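PDB 2CUL: glucose-inhibited division protein A-related protein, probable oxidoreductase from Thermus thermophilus, which binds flavin-adenine dinucleotide in a Rossmann-type fold and is probably an oxidoreductase related to the glucose-inhibited division protein A family. Local coordinates for residues A[187-190]-A[191-194]. Sequence-based numbering, arbitrary orientation.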
loop_
_atom_site.group_PDB
_atom_site.type_symbol
_atom_site.label_atom_id
_atom_site.label_comp_id
_atom_site.label_asym_id
_atom_site.label_seq_id
_atom_site.Cartn_x
_atom_site.Cartn_y
_atom_site.Cartn_z
ATOM N N GLU A 187 4.953 1.925 16.931
ATOM C CA GLU A 187 3.758 2.619 16.453
ATOM C C GLU A 187 2.680 1.640 16.016
ATOM O O GLU A 187 1.496 1.968 15.993
ATOM C CB GLU A 187 4.094 3.480 15.232
ATOM C CG GLU A 187 5.148 4.539 15.446
ATOM C CD GLU A 187 4.583 5.803 16.043
ATOM O OE1 GLU A 187 3.392 5.814 16.429
ATOM O OE2 GLU A 187 5.338 6.787 16.131
ATOM N N TRP A 188 3.103 0.429 15.684
ATOM C CA TRP A 188 2.210 -0.578 15.131
ATOM C C TRP A 188 1.856 -1.769 16.020
ATOM O O TRP A 188 2.720 -2.346 16.672
ATOM C CB TRP A 188 2.862 -1.063 13.837
ATOM C CG TRP A 188 2.037 -1.907 12.937
ATOM C CD1 TRP A 188 0.924 -1.531 12.243
ATOM C CD2 TRP A 188 2.330 -3.247 12.535
ATOM N NE1 TRP A 188 0.512 -2.553 11.421
ATOM C CE2 TRP A 188 1.358 -3.619 11.582
ATOM C CE3 TRP A 188 3.326 -4.168 12.882
ATOM C CZ2 TRP A 188 1.351 -4.877 10.970
ATOM C CZ3 TRP A 188 3.322 -5.423 12.272
ATOM C CH2 TRP A 188 2.338 -5.761 11.327
ATOM N N GLU A 189 0.573 -2.123 16.041
ATOM C CA GLU A 189 0.094 -3.274 16.803
ATOM C C GLU A 189 -0.077 -4.407 15.789
ATOM O O GLU A 189 -1.053 -4.443 15.042
ATOM C CB GLU A 189 -1.241 -2.945 17.478
ATOM C CG GLU A 189 -1.826 -4.075 18.312
ATOM C CD GLU A 189 -2.964 -3.612 19.210
ATOM O OE1 GLU A 189 -3.928 -2.997 18.700
ATOM O OE2 GLU A 189 -2.896 -3.866 20.432
ATOM N N GLU A 190 0.885 -5.324 15.769
ATOM C CA GLU A 190 0.892 -6.439 14.825
ATOM C C GLU A 190 -0.398 -7.252 14.708
ATOM O O GLU A 190 -0.795 -7.632 13.608
ATOM C CB GLU A 190 2.053 -7.381 15.156
ATOM C CG GLU A 190 2.319 -8.438 14.101
ATOM C CD GLU A 190 3.469 -9.352 14.475
ATOM O OE1 GLU A 190 4.571 -8.837 14.760
ATOM O OE2 GLU A 190 3.274 -10.585 14.481
ATOM N N LYS A 191 -1.055 -7.515 15.830
ATOM C CA LYS A 191 -2.280 -8.312 15.817
ATOM C C LYS A 191 -3.483 -7.635 15.163
ATOM O O LYS A 191 -4.337 -8.306 14.583
ATOM C CB LYS A 191 -2.665 -8.709 17.244
ATOM C CG LYS A 191 -1.615 -9.519 17.987
ATOM C CD LYS A 191 -2.054 -9.797 19.419
ATOM C CE LYS A 191 -2.259 -8.505 20.199
ATOM N NZ LYS A 191 -2.738 -8.752 21.588
ATOM N N THR A 192 -3.542 -6.310 15.252
ATOM C CA THR A 192 -4.663 -5.545 14.711
ATOM C C THR A 192 -4.315 -4.623 13.549
ATOM O O THR A 192 -5.208 -4.053 12.923
ATOM C CB THR A 192 -5.279 -4.667 15.802
ATOM O OG1 THR A 192 -4.292 -3.737 16.269
ATOM C CG2 THR A 192 -5.750 -5.521 16.973
ATOM N N PHE A 193 -3.022 -4.458 13.290
ATOM C CA PHE A 193 -2.539 -3.585 12.218
ATOM C C PHE A 193 -2.736 -2.114 12.563
ATOM O O PHE A 193 -2.512 -1.239 11.734
ATOM C CB PHE A 193 -3.261 -3.897 10.905
ATOM C CG PHE A 193 -2.923 -5.242 10.332
ATOM C CD1 PHE A 193 -1.839 -5.395 9.475
ATOM C CD2 PHE A 193 -3.678 -6.361 10.668
ATOM C CE1 PHE A 193 -1.509 -6.648 8.958
ATOM C CE2 PHE A 193 -3.357 -7.618 10.157
ATOM C CZ PHE A 193 -2.271 -7.760 9.300
ATOM N N ARG A 194 -3.140 -1.843 13.799
ATOM C CA ARG A 194 -3.383 -0.475 14.228
ATOM C C ARG A 194 -2.136 0.374 14.449
ATOM O O ARG A 194 -1.133 -0.096 14.987
ATOM C CB ARG A 194 -4.190 -0.473 15.532
ATOM C CG ARG A 194 -5.645 -0.884 15.386
ATOM C CD ARG A 194 -6.527 0.316 15.078
ATOM N NE ARG A 194 -6.610 1.230 16.216
ATOM C CZ ARG A 194 -6.084 2.453 16.249
ATOM N NH1 ARG A 194 -6.215 3.197 17.340
ATOM N NH2 ARG A 194 -5.445 2.940 15.194
#
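The carbonyl oxygen of Glu-189 is gripped by two backbone amides, those of Thr-192 and Phe-193, in a tight beta hairpin that closes with a G1 beta bulge. The turn illustrates how one carbonyl with two amide donors can close a hairpin loop. Phe-193, with positive phi (72°), and Arg-194 together face the single residue Glu-189, which is what defines the bulge. Phe-193 N comes to Glu-189 O at 2.6 Å, almost in line with the carbonyl bond, whereas Thr-192 N stands above the carbonyl plane at 3.1 Å from the same oxygen. Glu-189 N donates a hydrogen bond to Arg-194 O over 2.9 Å.

Side chains meet on both faces of the turn. On one, the hydroxyl OG1 of Thr-192 donates to Glu-189 OE1 at 2.6 Å, reaching the anti side of the carboxylate from somewhat out of its plane. Because Thr-192 chi1 (62°) sets OG1 between its own N and carbonyl carbon, the hydroxyl can also accept a weak bond from Arg-194 N. On the other face, Trp-188 and Phe-193 lie side by side in an offset edge-to-face pair, planes at 73°, the indole turning its edge to the phenyl face; Trp-188 CZ2 touches Phe-193 CD1 at 3.6 Å. Helix 213-230 packs against Phe-193 through Glu-219, Arg-222 and Leu-223, and a backbone hydrogen bond joins Phe-193 to Ala-203, so the hairpin is fastened beside strand 201-203 at the edge of the Rossmann-type sheet. Trp-188 NE1 donates to Ala-203 O, while Glu-190 CA sits 3.6 Å above the plane of the indole, toward its rim.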